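Local coordinates for Exo-beta-1,3-galactanase (Bifidobacterium bifidum, PDB 5FLW), which probably removes galactose units from the non-reducing ends of beta-1,3-galactan chains, as a family 43 glycoside hydrolase, at residues Tyr51-Thr54 and Asp55-Ala58; Val68-Asp71 and Gly72-Leu75; Ile129-Arg132 and Gly133-Ser136. All coordinates share one frame; numbering follows the deposited sequence.

Contact 1 (Tyr51-Thr54 and Asp55-Ala58)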
ATOM      1  N   TYR A  51     -10.614  -0.007   9.050  1.00 11.84           N
ATOM      2  CA  TYR A  51     -11.437  -1.202   9.231  1.00 13.49           C
ATOM      3  C   TYR A  51     -10.603  -2.311   9.861  1.00 13.19           C
ATOM      4  O   TYR A  51      -9.387  -2.379   9.656  1.00 13.78           O
ATOM      5  CB  TYR A  51     -11.977  -1.747   7.895  1.00 12.23           C
ATOM      6  CG  TYR A  51     -12.724  -0.707   7.100  1.00 12.63           C
ATOM      7  CD1 TYR A  51     -12.041   0.141   6.216  1.00 11.57           C
ATOM      8  CD2 TYR A  51     -14.108  -0.529   7.258  1.00 13.04           C
ATOM      9  CE1 TYR A  51     -12.704   1.139   5.515  1.00  9.94           C
ATOM     10  CE2 TYR A  51     -14.777   0.477   6.568  1.00 11.94           C
ATOM     11  CZ  TYR A  51     -14.064   1.286   5.689  1.00 10.15           C
ATOM     12  OH  TYR A  51     -14.746   2.262   4.999  1.00 12.65           O
ATOM     13  N   THR A  52     -11.255  -3.189  10.623  1.00 12.95           N
ATOM     14  CA  THR A  52     -10.584  -4.368  11.156  1.00 13.81           C
ATOM     15  C   THR A  52     -11.242  -5.652  10.656  1.00 13.92           C
ATOM     16  O   THR A  52     -12.434  -5.684  10.312  1.00 14.49           O
ATOM     17  CB  THR A  52     -10.542  -4.383  12.687  1.00 14.75           C
ATOM     18  OG1 THR A  52     -11.868  -4.180  13.190  1.00 16.32           O
ATOM     19  CG2 THR A  52      -9.614  -3.279  13.213  1.00 15.03           C
ATOM     20  N   THR A  53     -10.446  -6.721  10.639  1.00 15.54           N
ATOM     21  CA  THR A  53     -10.935  -8.033  10.234  1.00 14.68           C
ATOM     22  C   THR A  53     -10.062  -9.104  10.866  1.00 16.69           C
ATOM     23  O   THR A  53      -8.890  -8.874  11.189  1.00 15.88           O
ATOM     24  CB  THR A  53     -10.968  -8.192   8.698  1.00 14.56           C
ATOM     25  OG1 THR A  53     -11.735  -9.345   8.329  1.00 14.48           O
ATOM     26  CG2 THR A  53      -9.545  -8.307   8.123  1.00 14.28           C
ATOM     27  N   THR A  54     -10.648 -10.280  11.029  1.00 15.59           N
ATOM     28  CA  THR A  54      -9.860 -11.465  11.305  1.00 20.20           C
ATOM     29  C   THR A  54      -9.927 -12.486  10.179  1.00 26.77           C
ATOM     30  O   THR A  54      -9.180 -13.476  10.215  1.00 26.46           O
ATOM     31  CB  THR A  54     -10.300 -12.112  12.623  1.00 18.77           C
ATOM     32  OG1 THR A  54     -11.681 -12.493  12.533  1.00 22.71           O
ATOM     33  CG2 THR A  54     -10.108 -11.116  13.784  1.00 20.30           C
ATOM     34  N   ASP A  55     -10.770 -12.256   9.151  1.00 20.08           N
ATOM     35  CA  ASP A  55     -10.944 -13.252   8.103  1.00 19.20           C
ATOM     36  C   ASP A  55     -10.925 -12.696   6.687  1.00 18.42           C
ATOM     37  O   ASP A  55     -11.031 -13.492   5.743  1.00 18.79           O
ATOM     38  CB  ASP A  55     -12.221 -14.071   8.317  1.00 18.77           C
ATOM     39  CG  ASP A  55     -13.483 -13.215   8.341  1.00 17.96           C
ATOM     40  OD1 ASP A  55     -13.417 -11.997   8.040  1.00 16.84           O
ATOM     41  OD2 ASP A  55     -14.551 -13.805   8.702  1.00 23.08           O
ATOM     42  N   PHE A  56     -10.811 -11.379   6.503  1.00 17.07           N
ATOM     43  CA  PHE A  56     -10.882 -10.739   5.183  1.00 15.72           C
ATOM     44  C   PHE A  56     -12.215 -10.990   4.489  1.00 15.33           C
ATOM     45  O   PHE A  56     -12.323 -10.853   3.270  1.00 15.87           O
ATOM     46  CB  PHE A  56      -9.693 -11.116   4.296  1.00 16.73           C
ATOM     47  CG  PHE A  56      -8.398 -10.664   4.848  1.00 20.15           C
ATOM     48  CD1 PHE A  56      -7.920  -9.399   4.561  1.00 21.82           C
ATOM     49  CD2 PHE A  56      -7.667 -11.485   5.705  1.00 19.02           C
ATOM     50  CE1 PHE A  56      -6.716  -8.962   5.097  1.00 33.03           C
ATOM     51  CE2 PHE A  56      -6.460 -11.058   6.250  1.00 21.63           C
ATOM     52  CZ  PHE A  56      -5.993  -9.789   5.949  1.00 22.36           C
ATOM     53  N   ILE A  57     -13.235 -11.339   5.268  1.00 14.82           N
ATOM     54  CA  ILE A  57     -14.620 -11.425   4.796  1.00 16.79           C
ATOM     55  C   ILE A  57     -15.464 -10.304   5.402  1.00 15.39           C
ATOM     56  O   ILE A  57     -16.026  -9.478   4.676  1.00 17.27           O
ATOM     57  CB  ILE A  57     -15.244 -12.815   5.070  1.00 16.41           C
ATOM     58  CG1 ILE A  57     -14.343 -13.960   4.554  1.00 19.84           C
ATOM     59  CG2 ILE A  57     -16.682 -12.897   4.487  1.00 14.93           C
ATOM     60  CD1 ILE A  57     -14.847 -15.365   4.880  1.00 17.05           C
ATOM     61  N   ALA A  58     -15.553 -10.251   6.739  1.00 15.60           N
ATOM     62  CA  ALA A  58     -16.280  -9.197   7.442  1.00 16.49           C
ATOM     63  C   ALA A  58     -15.330  -8.077   7.847  1.00 16.19           C
ATOM     64  O   ALA A  58     -14.240  -8.321   8.379  1.00 16.28           O
ATOM     65  CB  ALA A  58     -16.937  -9.751   8.708  1.00 16.08           C
TER
HETATM   66  O   HOH W   1     -13.524 -10.470  10.631  1.00 18.75           O

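Contact 2 (Val68-Asp71 and Gly72-Leu75)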
ATOM      1  N   VAL A  68      -9.975  15.134   7.376  1.00 13.04           N
ATOM      2  CA  VAL A  68      -9.680  16.327   6.598  1.00 12.53           C
ATOM      3  C   VAL A  68      -9.247  17.433   7.562  1.00 12.60           C
ATOM      4  O   VAL A  68      -9.846  17.613   8.629  1.00 14.87           O
ATOM      5  CB  VAL A  68     -10.932  16.755   5.816  1.00 13.29           C
ATOM      6  CG1 VAL A  68     -10.628  17.989   4.986  1.00 14.37           C
ATOM      7  CG2 VAL A  68     -11.442  15.630   4.947  1.00 11.09           C
ATOM      8  N   GLN A  69      -8.190  18.160   7.200  1.00 11.01           N
ATOM      9  CA  GLN A  69      -7.618  19.204   8.046  1.00 12.04           C
ATOM     10  C   GLN A  69      -8.106  20.587   7.585  1.00 12.30           C
ATOM     11  O   GLN A  69      -8.856  20.716   6.613  1.00 12.56           O
ATOM     12  CB  GLN A  69      -6.082  19.052   8.076  1.00 14.00           C
ATOM     13  CG  GLN A  69      -5.608  17.643   8.573  1.00 11.86           C
ATOM     14  CD  GLN A  69      -5.962  17.379  10.051  1.00 13.80           C
ATOM     15  OE1 GLN A  69      -5.746  18.248  10.908  1.00 16.28           O
ATOM     16  NE2 GLN A  69      -6.522  16.201  10.348  1.00 13.42           N
ATOM     17  N   GLU A  70      -7.659  21.641   8.271  1.00 12.56           N
ATOM     18  CA  GLU A  70      -8.202  22.961   7.987  1.00 12.75           C
ATOM     19  C   GLU A  70      -7.601  23.540   6.705  1.00 13.20           C
ATOM     20  O   GLU A  70      -6.514  23.152   6.252  1.00 12.99           O
ATOM     21  CB  GLU A  70      -7.991  23.904   9.173  1.00 13.88           C
ATOM     22  CG  GLU A  70      -6.699  24.715   9.153  1.00 14.49           C
ATOM     23  CD  GLU A  70      -5.427  23.908   9.452  1.00 16.82           C
ATOM     24  OE1 GLU A  70      -5.520  22.723   9.873  1.00 17.00           O
ATOM     25  OE2 GLU A  70      -4.315  24.480   9.287  1.00 16.02           O
ATOM     26  N   ASP A  71      -8.349  24.474   6.118  1.00 14.08           N
ATOM     27  CA  ASP A  71      -7.893  25.183   4.935  1.00 12.47           C
ATOM     28  C   ASP A  71      -6.522  25.801   5.194  1.00 15.22           C
ATOM     29  O   ASP A  71      -6.265  26.363   6.264  1.00 14.30           O
ATOM     30  CB  ASP A  71      -8.889  26.291   4.586  1.00 12.66           C
ATOM     31  CG  ASP A  71     -10.210  25.747   4.025  1.00 31.22           C
ATOM     32  OD1 ASP A  71     -10.320  24.533   3.729  1.00 20.13           O
ATOM     33  OD2 ASP A  71     -11.152  26.545   3.832  1.00 26.57           O
ATOM     34  N   GLY A  72      -5.640  25.703   4.195  1.00 14.68           N
ATOM     35  CA  GLY A  72      -4.274  26.176   4.308  1.00 12.32           C
ATOM     36  C   GLY A  72      -3.265  25.110   4.707  1.00 15.55           C
ATOM     37  O   GLY A  72      -2.047  25.372   4.628  1.00 16.35           O
ATOM     38  N   SER A  73      -3.725  23.928   5.136  1.00 12.47           N
ATOM     39  CA  SER A  73      -2.842  22.802   5.430  1.00  9.69           C
ATOM     40  C   SER A  73      -2.755  21.867   4.226  1.00 13.07           C
ATOM     41  O   SER A  73      -3.566  21.919   3.290  1.00 12.16           O
ATOM     42  CB  SER A  73      -3.325  22.002   6.652  1.00 14.14           C
ATOM     43  OG  SER A  73      -4.466  21.205   6.367  1.00 13.33           O
ATOM     44  N   ALA A  74      -1.761  20.966   4.287  1.00 10.06           N
ATOM     45  CA  ALA A  74      -1.518  20.046   3.177  1.00 12.19           C
ATOM     46  C   ALA A  74      -2.564  18.934   3.072  1.00 10.21           C
ATOM     47  O   ALA A  74      -2.550  18.181   2.088  1.00 12.39           O
ATOM     48  CB  ALA A  74      -0.113  19.456   3.274  1.00  9.82           C
ATOM     49  N   LEU A  75      -3.467  18.812   4.045  1.00 10.24           N
ATOM     50  CA  LEU A  75      -4.557  17.841   3.993  1.00 10.00           C
ATOM     51  C   LEU A  75      -5.922  18.518   4.108  1.00 10.44           C
ATOM     52  O   LEU A  75      -6.876  17.926   4.636  1.00 11.02           O
ATOM     53  CB  LEU A  75      -4.383  16.745   5.047  1.00 10.85           C
ATOM     54  CG  LEU A  75      -3.231  15.742   4.802  1.00 11.52           C
ATOM     55  CD1 LEU A  75      -3.038  14.788   5.982  1.00 10.04           C
ATOM     56  CD2 LEU A  75      -3.417  14.977   3.483  1.00 12.66           C
TER

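Contact 3 (Ile129-Arg132 and Gly133-Ser136)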
ATOM      1  N   ILE A 129       7.143  15.893   4.477  1.00 10.47           N
ATOM      2  CA  ILE A 129       8.574  15.709   4.308  1.00 11.85           C
ATOM      3  C   ILE A 129       8.870  15.192   2.905  1.00 12.60           C
ATOM      4  O   ILE A 129       8.020  14.590   2.240  1.00 11.48           O
ATOM      5  CB  ILE A 129       9.164  14.728   5.366  1.00 13.62           C
ATOM      6  CG1 ILE A 129       8.814  13.254   5.062  1.00 12.77           C
ATOM      7  CG2 ILE A 129       8.745  15.165   6.822  1.00 11.08           C
ATOM      8  CD1 ILE A 129       9.388  12.242   6.095  1.00 11.97           C
ATOM      9  N   THR A 130      10.114  15.423   2.478  1.00 10.21           N
ATOM     10  CA  THR A 130      10.701  14.787   1.300  1.00 10.94           C
ATOM     11  C   THR A 130      12.116  14.377   1.685  1.00 12.33           C
ATOM     12  O   THR A 130      12.670  14.884   2.657  1.00 11.18           O
ATOM     13  CB  THR A 130      10.799  15.726   0.061  1.00 10.38           C
ATOM     14  OG1 THR A 130      11.888  16.638   0.234  1.00 11.31           O
ATOM     15  CG2 THR A 130       9.539  16.521  -0.153  1.00 13.09           C
ATOM     16  N   TRP A 131      12.701  13.450   0.914  1.00 11.71           N
ATOM     17  CA  TRP A 131      14.144  13.208   0.973  1.00 11.19           C
ATOM     18  C   TRP A 131      14.808  14.129  -0.049  1.00 12.79           C
ATOM     19  O   TRP A 131      14.548  14.012  -1.249  1.00 12.39           O
ATOM     20  CB  TRP A 131      14.460  11.741   0.668  1.00 12.58           C
ATOM     21  CG  TRP A 131      15.928  11.410   0.719  1.00 14.07           C
ATOM     22  CD1 TRP A 131      16.767  11.207  -0.347  1.00 17.28           C
ATOM     23  CD2 TRP A 131      16.732  11.221   1.899  1.00 14.12           C
ATOM     24  NE1 TRP A 131      18.041  10.900   0.099  1.00 15.48           N
ATOM     25  CE2 TRP A 131      18.042  10.896   1.474  1.00 16.18           C
ATOM     26  CE3 TRP A 131      16.468  11.282   3.263  1.00 14.12           C
ATOM     27  CZ2 TRP A 131      19.084  10.647   2.377  1.00 15.51           C
ATOM     28  CZ3 TRP A 131      17.506  11.039   4.159  1.00 15.83           C
ATOM     29  CH2 TRP A 131      18.797  10.737   3.713  1.00 15.04           C
ATOM     30  N   ARG A 132      15.628  15.080   0.423  1.00 12.62           N
ATOM     31  CA  ARG A 132      16.459  15.922  -0.445  1.00 13.05           C
ATOM     32  C   ARG A 132      15.663  16.828  -1.396  1.00 11.85           C
ATOM     33  O   ARG A 132      16.234  17.360  -2.367  1.00 12.10           O
ATOM     34  CB  ARG A 132      17.486  15.090  -1.213  1.00 11.08           C
ATOM     35  CG  ARG A 132      18.511  14.502  -0.287  1.00 11.75           C
ATOM     36  CD  ARG A 132      19.522  13.652  -1.014  1.00 13.65           C
ATOM     37  NE  ARG A 132      20.335  14.406  -1.961  1.00 14.36           N
ATOM     38  CZ  ARG A 132      21.462  15.043  -1.651  1.00 15.95           C
ATOM     39  NH1 ARG A 132      21.914  15.053  -0.389  1.00 16.20           N
ATOM     40  NH2 ARG A 132      22.147  15.689  -2.594  1.00 15.58           N
ATOM     41  N   GLY A 133      14.365  17.020  -1.142  1.00 12.29           N
ATOM     42  CA  GLY A 133      13.500  17.717  -2.069  1.00 11.21           C
ATOM     43  C   GLY A 133      12.933  16.859  -3.189  1.00 12.91           C
ATOM     44  O   GLY A 133      12.187  17.390  -4.024  1.00 14.62           O
ATOM     45  N   TYR A 134      13.247  15.559  -3.228  1.00 11.42           N
ATOM     46  CA  TYR A 134      12.817  14.700  -4.329  1.00 11.94           C
ATOM     47  C   TYR A 134      11.311  14.452  -4.289  1.00 12.61           C
ATOM     48  O   TYR A 134      10.683  14.440  -3.221  1.00 11.88           O
ATOM     49  CB  TYR A 134      13.526  13.336  -4.276  1.00 12.38           C
ATOM     50  CG  TYR A 134      15.042  13.397  -4.364  1.00 11.11           C
ATOM     51  CD1 TYR A 134      15.678  14.482  -4.926  1.00 11.09           C
ATOM     52  CD2 TYR A 134      15.830  12.337  -3.920  1.00 15.67           C
ATOM     53  CE1 TYR A 134      17.079  14.544  -5.014  1.00 13.55           C
ATOM     54  CE2 TYR A 134      17.192  12.386  -4.003  1.00 12.74           C
ATOM     55  CZ  TYR A 134      17.818  13.482  -4.558  1.00 12.93           C
ATOM     56  OH  TYR A 134      19.190  13.517  -4.619  1.00 18.31           O
ATOM     57  N   LEU A 135      10.745  14.184  -5.474  1.00 10.27           N
ATOM     58  CA  LEU A 135       9.347  13.790  -5.583  1.00 10.37           C
ATOM     59  C   LEU A 135       9.075  12.504  -4.821  1.00  9.19           C
ATOM     60  O   LEU A 135       9.820  11.529  -4.934  1.00 11.24           O
ATOM     61  CB  LEU A 135       9.013  13.513  -7.043  1.00 12.21           C
ATOM     62  CG  LEU A 135       9.167  14.654  -8.041  1.00 14.39           C
ATOM     63  CD1 LEU A 135       9.114  14.143  -9.500  1.00 15.52           C
ATOM     64  CD2 LEU A 135       8.107  15.751  -7.763  1.00 12.45           C
ATOM     65  N   SER A 136       7.971  12.480  -4.076  1.00  9.59           N
ATOM     66  CA  SER A 136       7.422  11.257  -3.492  1.00 10.59           C
ATOM     67  C   SER A 136       5.930  11.190  -3.828  1.00 12.84           C
ATOM     68  O   SER A 136       5.173  12.113  -3.495  1.00 11.69           O
ATOM     69  CB  SER A 136       7.627  11.235  -1.973  1.00 11.32           C
ATOM     70  OG  SER A 136       7.083  10.048  -1.410  1.00 12.66           O
TER
HETATM   71  O   HOH W   2      10.959  12.514  -1.255  1.00 11.00           O

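Contact 1 (Tyr51-Thr54 and Asp55-Ala58)
A local contact between side chain and backbone folds the end of strand 48-53 onto residues 55-58 of the hairpin loop 54-59, T53 and D55 each gathering loop amides; the loop joins the third and fourth strands of one blade of the five-bladed beta-propeller. T53 OG1 sits at the centre. It gives its proton to A58 O at 2.7 Å. The same oxygen accepts from the backbone N of D55 and, at 2.9 Å, from that of F56, the latter bond bent to 137°. With OG1 anti to the backbone N (chi1 -166°), the hydroxyl faces into the loop, while CG2 is left to lie over the middle of one face of the F56 ring, 4.1 Å from its centroid, a CH-pi contact. D55 builds the second half. Its OD1 accepts from I57 N at 2.9 Å, from above the carboxylate plane, and from A58 N at 3.1 Å on the syn side, both amides approaching the same face: an Asx turn within an Asx motif. A water accepts from T54 N and lies 3.0 Å from D55 OD1. Beyond the loop, the F56 ring meets W32 of strand 31-37, with which T53 also pairs by backbone, and F56 O accepts from Q280 of strand 278-286. On the other edge, toward strand 60-66, T52 pairs with R60 by backbone, and its OG1 bonds to H62 NE2.

Contact 2 (Val68-Asp71 and Gly72-Leu75)
V68 sets its CG1 against L75 O, 3.8 Å away, just before the chain doubles back on itself. At Q69 the two arms are tied together: its backbone N bonds to L75 O at 2.9 Å and nearly straight, 171°. The Q69 and L75 side chains run alongside each other in the same direction, CG of the first 3.8 Å from CB of the second. The Q69 chain then bends at chi2, and its amide NE2 turns back to D67 O. Next comes a type II beta turn from E70 to S73. E70 O is held twice by S73, by the backbone N at 3.1 Å and by the hydroxyl OG at 2.8 Å, the hydroxyl lying in the carbonyl plane. S73 reaches it because OG stands between its own backbone N and carbonyl carbon (chi1 74°), a pose that also sets OG 3.2 Å from Q69 CB. OE2 of E70 comes near S73 CB. D71 leads into G72, whose positive phi suits the third place of such a turn; a CB there would fall only 2.4 Å from D71 O. This surface loop carries the chain from strand 60-66, the last of one blade, to strand 80-88, the first of the next. Q69, A74 and L75 lean on F125 of strand 124-129, and L75 also touches F45.

Contact 3 (Ile129-Arg132 and Gly133-Ser136)
Y134 N bonds to W131 O at 2.8 Å and 164°, closing a type I' beta turn from W131 to Y134 in the loop that links strand 124-129 of one propeller blade to strand 139-143 of the next. R132 and G133 occupy its two central positions, both with positive phi. A CB on G133 would press against R132 O. T130 adds a weak bond, its OG1 accepting from G133 N.

The side chains of W131, R132 and Y134 point the same way and pack as a group. R132 CB lies over the centre of one Y134 face, 3.8 Å from the ring centroid, a CH-pi contact, while R132 CG lies over a face of the W131 indole toward its rim. Y134 brings CD2 to the indole edge at W131 CD1, 3.9 Å away, with the two ring planes 65° apart. The arginine chain runs extended to CD and then bends at chi3 (64°), which turns NE onto Y134 OH at 3.0 Å; the hydroxyl lies close to the guanidinium plane. An alanine in place of Y134 is likely to leave R132 NE without this acceptor, uncover R132 CB and leave the end of the arginine less fixed. Beyond the turn, the Y134 ring meets H158, and W131 meets Y163 and touches strand 172-179. At the base of the turn, one water accepts from W131 N at 2.9 Å and donates to Y134 O at 2.8 Å.

How the contacts relate
The three contacts follow one another along the chain and touch nowhere. Contact 1 lies at a hairpin turn within the first blade, whereas contacts 2 and 3 lie in the connections between blades, first to second and second to third. Contact 2 leans on strand 124-129, the strand that runs straight into contact 3; their centres are about 20 Å apart and their nearest atoms about 8 Å. Contact 1 lies on the opposite side of the chain's centre from contact 3, about 35 Å between centres, and about 31 Å from contact 2, again between centres. Family 43 propellers generally hold the active site in the central region; no active-site residue is identified among these contacts, whose centres lie about 17 to 23 Å from that of the chain.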